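Local coordinates for putative cell adhesion protein (Bacteroides fragilis, PDB 4H40) that is probably a fimbrial (pilus) subunit of the fimbrillin-like family, inferred to take part in cell adhesion, at residues L273-L286 with V303-Q315. Sequence-based numbering, arbitrary orientation.
Sequences LKVNGNPTQYQMLL and VKISNGVTVLTWQ
Two beta hairpins, each from a different sheet, face one another here as in a beta sandwich: strands 278-286 and 310-315 run in roughly the same direction, 32° apart, axes 8.0 Å apart at closest, and side chains fill the gap. In the middle, the Y282 and L312 side chains cross at a slant, and L312 CB sits over one ring face, 4.0 Å from the ring centroid, a CH-pi contact. With its CG anti to the carbonyl carbon (chi1 -51°), Y282 extends toward the other hairpin, and its OH forms a 2.7 Å hydrogen bond with T310 OG1; either hydroxyl could be the donor. The same OH is 3.7 Å from V303 CG1, a methyl that also meets V275 CG2 tip to tip at 3.8 Å. In the type I' turn from V275 to N278, N276 OD1 accepts from H195 N and T196 N and its ND2 donates to G193 O. V311 to W314 pair with a strand of the second subunit in an antiparallel ladder, carrying the sheet across the interface. Further along, selenomethionine M284 runs over one W314 indole face, the side chains passing in opposite directions: CG stands 3.4 Å from the six-membered ring centroid, almost on the normal, while SE lies above the five-membered ring, 4.2 Å from its centroid, in a Met-aromatic contact.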
ATOM      1  N   LEU B 273      16.528  13.116   3.330  1.00 48.15           N
ATOM      2  CA  LEU B 273      16.520  14.127   2.277  1.00 46.14           C
ATOM      3  C   LEU B 273      16.741  15.513   2.831  1.00 51.05           C
ATOM      4  O   LEU B 273      16.430  15.789   3.996  1.00 51.65           O
ATOM      5  CB  LEU B 273      15.169  14.093   1.513  1.00 44.99           C
ATOM      6  CG  LEU B 273      14.649  12.731   1.016  1.00 48.06           C
ATOM      7  CD1 LEU B 273      13.194  12.805   0.597  1.00 46.06           C
ATOM      8  CD2 LEU B 273      15.496  12.184  -0.114  1.00 50.65           C
ATOM      9  N   LYS B 274      17.262  16.397   1.979  1.00 47.33           N
ATOM     10  CA  LYS B 274      17.477  17.800   2.288  1.00 47.64           C
ATOM     11  C   LYS B 274      16.383  18.575   1.579  1.00 49.55           C
ATOM     12  O   LYS B 274      16.480  18.811   0.383  1.00 49.00           O
ATOM     13  CB  LYS B 274      18.887  18.243   1.864  1.00 49.21           C
ATOM     14  CG  LYS B 274      19.362  19.526   2.513  1.00 61.03           C
ATOM     15  CD  LYS B 274      20.776  19.805   2.071  1.00 67.14           C
ATOM     16  CE  LYS B 274      21.445  20.832   2.945  1.00 87.84           C
ATOM     17  NZ  LYS B 274      22.771  21.214   2.392  1.00104.39           N
ATOM     18  N   VAL B 275      15.316  18.898   2.294  1.00 45.83           N
ATOM     19  CA  VAL B 275      14.160  19.633   1.769  1.00 45.97           C
ATOM     20  C   VAL B 275      14.328  21.116   2.112  1.00 53.54           C
ATOM     21  O   VAL B 275      14.484  21.464   3.274  1.00 54.46           O
ATOM     22  CB  VAL B 275      12.812  19.061   2.291  1.00 48.23           C
ATOM     23  CG1 VAL B 275      11.631  19.760   1.636  1.00 48.30           C
ATOM     24  CG2 VAL B 275      12.735  17.556   2.055  1.00 46.31           C
ATOM     25  N   ASN B 276      14.336  21.974   1.083  1.00 52.02           N
ATOM     26  CA  ASN B 276      14.510  23.421   1.194  1.00 54.61           C
ATOM     27  C   ASN B 276      15.679  23.798   2.127  1.00 61.51           C
ATOM     28  O   ASN B 276      15.569  24.740   2.916  1.00 63.11           O
ATOM     29  CB  ASN B 276      13.211  24.091   1.637  1.00 57.53           C
ATOM     30  CG  ASN B 276      12.091  23.981   0.639  1.00 72.11           C
ATOM     31  OD1 ASN B 276      12.305  23.782  -0.562  1.00 65.02           O
ATOM     32  ND2 ASN B 276      10.867  24.139   1.114  1.00 60.72           N
ATOM     33  N   GLY B 277      16.785  23.063   2.005  1.00 58.99           N
ATOM     34  CA  GLY B 277      18.011  23.274   2.772  1.00 60.05           C
ATOM     35  C   GLY B 277      18.064  22.660   4.156  1.00 65.17           C
ATOM     36  O   GLY B 277      19.119  22.692   4.789  1.00 68.11           O
ATOM     37  N   ASN B 278      16.946  22.112   4.656  1.00 59.57           N
ATOM     38  CA  ASN B 278      16.919  21.509   5.990  1.00 59.33           C
ATOM     39  C   ASN B 278      16.913  19.975   5.906  1.00 63.22           C
ATOM     40  O   ASN B 278      16.156  19.412   5.104  1.00 59.33           O
ATOM     41  CB  ASN B 278      15.710  21.986   6.805  1.00 56.20           C
ATOM     42  CG  ASN B 278      15.301  23.427   6.592  1.00 79.94           C
ATOM     43  OD1 ASN B 278      14.213  23.705   6.055  1.00 69.94           O
ATOM     44  ND2 ASN B 278      16.144  24.375   7.018  1.00 74.21           N
ATOM     45  N   PRO B 279      17.719  19.279   6.748  1.00 62.60           N
ATOM     46  CA  PRO B 279      17.708  17.805   6.730  1.00 61.50           C
ATOM     47  C   PRO B 279      16.419  17.240   7.313  1.00 63.93           C
ATOM     48  O   PRO B 279      15.931  17.730   8.340  1.00 64.86           O
ATOM     49  CB  PRO B 279      18.912  17.429   7.606  1.00 65.21           C
ATOM     50  CG  PRO B 279      19.696  18.690   7.781  1.00 71.60           C
ATOM     51  CD  PRO B 279      18.667  19.776   7.757  1.00 66.82           C
ATOM     52  N   THR B 280      15.837  16.245   6.619  1.00 57.78           N
ATOM     53  CA  THR B 280      14.598  15.568   7.018  1.00 56.59           C
ATOM     54  C   THR B 280      14.789  14.049   6.928  1.00 58.93           C
ATOM     55  O   THR B 280      15.700  13.591   6.250  1.00 59.70           O
ATOM     56  CB  THR B 280      13.405  16.002   6.136  1.00 64.09           C
ATOM     57  OG1 THR B 280      13.596  15.521   4.811  1.00 67.41           O
ATOM     58  CG2 THR B 280      13.172  17.502   6.117  1.00 60.21           C
ATOM     59  N   GLN B 281      13.926  13.278   7.587  1.00 53.41           N
ATOM     60  CA  GLN B 281      13.927  11.826   7.545  1.00 51.18           C
ATOM     61  C   GLN B 281      12.459  11.340   7.571  1.00 52.18           C
ATOM     62  O   GLN B 281      11.648  11.839   8.340  1.00 52.41           O
ATOM     63  CB  GLN B 281      14.770  11.229   8.685  1.00 54.50           C
ATOM     64  CG  GLN B 281      14.930   9.695   8.644  1.00 72.03           C
ATOM     65  CD  GLN B 281      15.762   9.147   9.782  1.00 89.23           C
ATOM     66  OE1 GLN B 281      15.459   9.322  10.967  1.00 85.13           O
ATOM     67  NE2 GLN B 281      16.817   8.430   9.443  1.00 84.44           N
ATOM     68  N   TYR B 282      12.131  10.402   6.695  1.00 45.55           N
ATOM     69  CA  TYR B 282      10.806   9.821   6.554  1.00 44.77           C
ATOM     70  C   TYR B 282      10.913   8.337   6.543  1.00 50.84           C
ATOM     71  O   TYR B 282      11.793   7.790   5.885  1.00 50.74           O
ATOM     72  CB  TYR B 282      10.122  10.277   5.246  1.00 43.77           C
ATOM     73  CG  TYR B 282      10.125  11.767   5.058  1.00 45.66           C
ATOM     74  CD1 TYR B 282       9.207  12.570   5.720  1.00 49.81           C
ATOM     75  CD2 TYR B 282      11.062  12.385   4.234  1.00 44.75           C
ATOM     76  CE1 TYR B 282       9.208  13.950   5.559  1.00 50.86           C
ATOM     77  CE2 TYR B 282      11.081  13.769   4.074  1.00 45.68           C
ATOM     78  CZ  TYR B 282      10.159  14.549   4.752  1.00 56.03           C
ATOM     79  OH  TYR B 282      10.158  15.914   4.603  1.00 62.48           O
ATOM     80  N   GLN B 283       9.991   7.672   7.208  1.00 51.06           N
ATOM     81  CA  GLN B 283      10.000   6.226   7.235  1.00 51.98           C
ATOM     82  C   GLN B 283       8.762   5.628   6.597  1.00 57.31           C
ATOM     83  O   GLN B 283       7.636   5.970   6.983  1.00 59.14           O
ATOM     84  CB  GLN B 283      10.120   5.716   8.672  1.00 55.25           C
ATOM     85  CG  GLN B 283       9.975   4.213   8.765  1.00 61.20           C
ATOM     86  CD  GLN B 283      10.291   3.723  10.125  1.00 82.54           C
ATOM     87  OE1 GLN B 283      11.280   3.023  10.320  1.00 84.33           O
ATOM     88  NE2 GLN B 283       9.462   4.092  11.090  1.00 73.07           N
HETATM   89  N   MSE B 284       8.979   4.685   5.667  1.00 51.57           N
HETATM   90  CA  MSE B 284       7.927   3.886   5.069  1.00 51.25           C
HETATM   91  C   MSE B 284       8.022   2.478   5.688  1.00 62.09           C
HETATM   92  O   MSE B 284       9.046   1.824   5.485  1.00 60.94           O
HETATM   93  CB  MSE B 284       8.052   3.812   3.543  1.00 50.92           C
HETATM   94  CG  MSE B 284       7.780   5.089   2.790  1.00 57.27           C
HETATM   95 SE   MSE B 284       8.431   4.950   0.892  0.75 63.95          SE
HETATM   96  CE  MSE B 284       7.896   3.190   0.524  1.00 61.13           C
ATOM     97  N   LEU B 285       7.003   2.014   6.469  1.00 62.91           N
ATOM     98  CA  LEU B 285       7.030   0.646   6.966  1.00 64.21           C
ATOM     99  C   LEU B 285       6.163  -0.164   6.041  1.00 66.27           C
ATOM    100  O   LEU B 285       5.005   0.179   5.858  1.00 66.99           O
ATOM    101  CB  LEU B 285       6.598   0.539   8.418  1.00 67.82           C
ATOM    102  CG  LEU B 285       7.729   0.747   9.437  1.00 74.79           C
ATOM    103  CD1 LEU B 285       7.168   1.214  10.766  1.00 78.20           C
ATOM    104  CD2 LEU B 285       8.541  -0.522   9.652  1.00 75.58           C
ATOM    105  N   LEU B 286       6.757  -1.150   5.357  1.00 61.74           N
ATOM    106  CA  LEU B 286       6.104  -1.976   4.346  1.00 60.81           C
ATOM    107  C   LEU B 286       5.987  -3.421   4.796  1.00 67.90           C
ATOM    108  O   LEU B 286       6.970  -4.151   4.962  1.00 66.94           O
ATOM    109  CB  LEU B 286       6.840  -1.880   3.002  1.00 58.05           C
ATOM    110  CG  LEU B 286       7.239  -0.459   2.541  1.00 60.01           C
ATOM    111  CD1 LEU B 286       8.196  -0.500   1.325  1.00 56.93           C
ATOM    112  CD2 LEU B 286       6.020   0.416   2.319  1.00 61.39           C
ATOM    113  N   VAL B 303       7.072  14.902  -1.524  1.00 46.18           N
ATOM    114  CA  VAL B 303       7.374  15.707  -0.337  1.00 46.82           C
ATOM    115  C   VAL B 303       6.529  16.986  -0.423  1.00 55.99           C
ATOM    116  O   VAL B 303       6.633  17.723  -1.400  1.00 56.19           O
ATOM    117  CB  VAL B 303       8.887  16.001  -0.173  1.00 48.15           C
ATOM    118  CG1 VAL B 303       9.159  16.746   1.127  1.00 48.12           C
ATOM    119  CG2 VAL B 303       9.683  14.716  -0.197  1.00 46.47           C
ATOM    120  N   LYS B 304       5.659  17.211   0.567  1.00 57.13           N
ATOM    121  CA  LYS B 304       4.743  18.357   0.630  1.00 60.24           C
ATOM    122  C   LYS B 304       4.954  19.177   1.880  1.00 70.89           C
ATOM    123  O   LYS B 304       5.385  18.625   2.886  1.00 71.52           O
ATOM    124  CB  LYS B 304       3.281  17.846   0.657  1.00 62.92           C
ATOM    125  CG  LYS B 304       2.682  17.516  -0.698  1.00 80.58           C
ATOM    126  CD  LYS B 304       1.324  16.843  -0.572  1.00 90.31           C
ATOM    127  CE  LYS B 304       0.887  16.237  -1.886  1.00100.03           C
ATOM    128  NZ  LYS B 304      -0.274  15.316  -1.739  1.00109.03           N
ATOM    129  N   ILE B 305       4.582  20.470   1.847  1.00 71.64           N
ATOM    130  CA  ILE B 305       4.514  21.358   3.017  1.00 74.00           C
ATOM    131  C   ILE B 305       3.017  21.599   3.279  1.00 83.42           C
ATOM    132  O   ILE B 305       2.351  22.201   2.425  1.00 83.15           O
ATOM    133  CB  ILE B 305       5.302  22.697   2.898  1.00 77.51           C
ATOM    134  CG1 ILE B 305       6.723  22.547   2.281  1.00 76.65           C
ATOM    135  CG2 ILE B 305       5.293  23.472   4.224  1.00 79.13           C
ATOM    136  CD1 ILE B 305       7.783  21.824   3.073  1.00 77.67           C
ATOM    137  N   SER B 306       2.478  21.089   4.416  1.00 83.94           N
ATOM    138  CA  SER B 306       1.062  21.248   4.775  1.00 87.33           C
ATOM    139  C   SER B 306       0.778  22.625   5.387  1.00 98.65           C
ATOM    140  O   SER B 306      -0.175  23.309   4.977  1.00100.18           O
ATOM    141  CB  SER B 306       0.602  20.141   5.707  1.00 90.69           C
ATOM    142  OG  SER B 306       0.256  19.001   4.939  1.00100.06           O
ATOM    143  N   ASN B 307       1.617  23.034   6.341  1.00 98.10           N
ATOM    144  CA  ASN B 307       1.553  24.347   6.983  1.00100.93           C
ATOM    145  C   ASN B 307       2.984  24.865   7.039  1.00103.56           C
ATOM    146  O   ASN B 307       3.396  25.664   6.186  1.00103.55           O
ATOM    147  CB  ASN B 307       0.864  24.302   8.368  1.00107.81           C
ATOM    148  CG  ASN B 307       0.889  22.977   9.088  1.00138.43           C
ATOM    149  OD1 ASN B 307       1.782  22.718   9.904  1.00133.08           O
ATOM    150  ND2 ASN B 307      -0.083  22.117   8.798  1.00132.18           N
ATOM    151  N   GLY B 308       3.733  24.334   7.999  1.00 98.21           N
ATOM    152  CA  GLY B 308       5.154  24.577   8.194  1.00 96.65           C
ATOM    153  C   GLY B 308       5.818  23.219   8.223  1.00 96.91           C
ATOM    154  O   GLY B 308       7.024  23.081   7.972  1.00 96.37           O
ATOM    155  N   VAL B 309       4.979  22.200   8.496  1.00 90.36           N
ATOM    156  CA  VAL B 309       5.302  20.782   8.596  1.00 86.95           C
ATOM    157  C   VAL B 309       5.513  20.160   7.188  1.00 84.18           C
ATOM    158  O   VAL B 309       4.735  20.390   6.256  1.00 83.68           O
ATOM    159  CB  VAL B 309       4.194  20.055   9.410  1.00 92.00           C
ATOM    160  CG1 VAL B 309       2.823  20.175   8.754  1.00 92.26           C
ATOM    161  CG2 VAL B 309       4.542  18.597   9.683  1.00 90.88           C
ATOM    162  N   THR B 310       6.581  19.377   7.056  1.00 75.46           N
ATOM    163  CA  THR B 310       6.902  18.673   5.820  1.00 71.13           C
ATOM    164  C   THR B 310       6.392  17.221   5.946  1.00 67.67           C
ATOM    165  O   THR B 310       6.641  16.575   6.962  1.00 65.47           O
ATOM    166  CB  THR B 310       8.414  18.752   5.499  1.00 82.12           C
ATOM    167  OG1 THR B 310       9.113  17.766   6.250  1.00 89.34           O
ATOM    168  CG2 THR B 310       9.019  20.105   5.806  1.00 83.37           C
ATOM    169  N   VAL B 311       5.679  16.724   4.927  1.00 60.87           N
ATOM    170  CA  VAL B 311       5.187  15.341   4.898  1.00 58.30           C
ATOM    171  C   VAL B 311       5.604  14.620   3.611  1.00 57.10           C
ATOM    172  O   VAL B 311       5.832  15.248   2.577  1.00 56.91           O
ATOM    173  CB  VAL B 311       3.659  15.175   5.119  1.00 62.62           C
ATOM    174  CG1 VAL B 311       3.310  15.357   6.573  1.00 65.27           C
ATOM    175  CG2 VAL B 311       2.826  16.094   4.239  1.00 62.38           C
ATOM    176  N   LEU B 312       5.738  13.306   3.714  1.00 49.00           N
ATOM    177  CA  LEU B 312       5.968  12.436   2.603  1.00 45.72           C
ATOM    178  C   LEU B 312       4.706  11.629   2.406  1.00 51.53           C
ATOM    179  O   LEU B 312       4.208  11.025   3.354  1.00 53.14           O
ATOM    180  CB  LEU B 312       7.188  11.534   2.806  1.00 44.18           C
ATOM    181  CG  LEU B 312       7.590  10.773   1.554  1.00 46.47           C
ATOM    182  CD1 LEU B 312       8.493  11.586   0.689  1.00 45.96           C
ATOM    183  CD2 LEU B 312       8.206   9.464   1.870  1.00 46.28           C
ATOM    184  N   THR B 313       4.146  11.689   1.205  1.00 48.34           N
ATOM    185  CA  THR B 313       2.991  10.902   0.790  1.00 49.51           C
ATOM    186  C   THR B 313       3.461   9.909  -0.245  1.00 53.79           C
ATOM    187  O   THR B 313       4.183  10.300  -1.162  1.00 53.50           O
ATOM    188  CB  THR B 313       1.840  11.761   0.188  1.00 53.88           C
ATOM    189  OG1 THR B 313       2.253  12.269  -1.074  1.00 54.59           O
ATOM    190  CG2 THR B 313       1.373  12.877   1.084  1.00 53.12           C
ATOM    191  N   TRP B 314       3.021   8.669  -0.170  1.00 50.84           N
ATOM    192  CA  TRP B 314       3.402   7.777  -1.234  1.00 50.35           C
ATOM    193  C   TRP B 314       2.241   6.937  -1.705  1.00 54.94           C
ATOM    194  O   TRP B 314       1.194   6.874  -1.086  1.00 55.14           O
ATOM    195  CB  TRP B 314       4.632   6.914  -0.914  1.00 47.77           C
ATOM    196  CG  TRP B 314       4.397   5.787   0.023  1.00 49.63           C
ATOM    197  CD1 TRP B 314       4.208   4.473  -0.299  1.00 52.51           C
ATOM    198  CD2 TRP B 314       4.439   5.852   1.446  1.00 50.74           C
ATOM    199  NE1 TRP B 314       4.114   3.713   0.841  1.00 53.11           N
ATOM    200  CE2 TRP B 314       4.232   4.537   1.934  1.00 56.03           C
ATOM    201  CE3 TRP B 314       4.591   6.907   2.370  1.00 52.55           C
ATOM    202  CZ2 TRP B 314       4.181   4.245   3.315  1.00 56.70           C
ATOM    203  CZ3 TRP B 314       4.561   6.616   3.728  1.00 55.55           C
ATOM    204  CH2 TRP B 314       4.339   5.304   4.192  1.00 56.96           C
ATOM    205  N   GLN B 315       2.436   6.386  -2.883  1.00 51.31           N
ATOM    206  CA  GLN B 315       1.556   5.507  -3.595  1.00 51.09           C
ATOM    207  C   GLN B 315       2.388   4.439  -4.295  1.00 50.60           C
ATOM    208  O   GLN B 315       3.571   4.640  -4.642  1.00 47.25           O
ATOM    209  CB  GLN B 315       0.678   6.283  -4.572  1.00 54.03           C
ATOM    210  CG  GLN B 315       1.439   7.214  -5.521  1.00 80.13           C
ATOM    211  CD  GLN B 315       0.580   8.337  -6.074  1.00109.53           C
ATOM    212  OE1 GLN B 315      -0.575   8.563  -5.655  1.00104.14           O
ATOM    213  NE2 GLN B 315       1.150   9.091  -7.010  1.00105.95           N
TER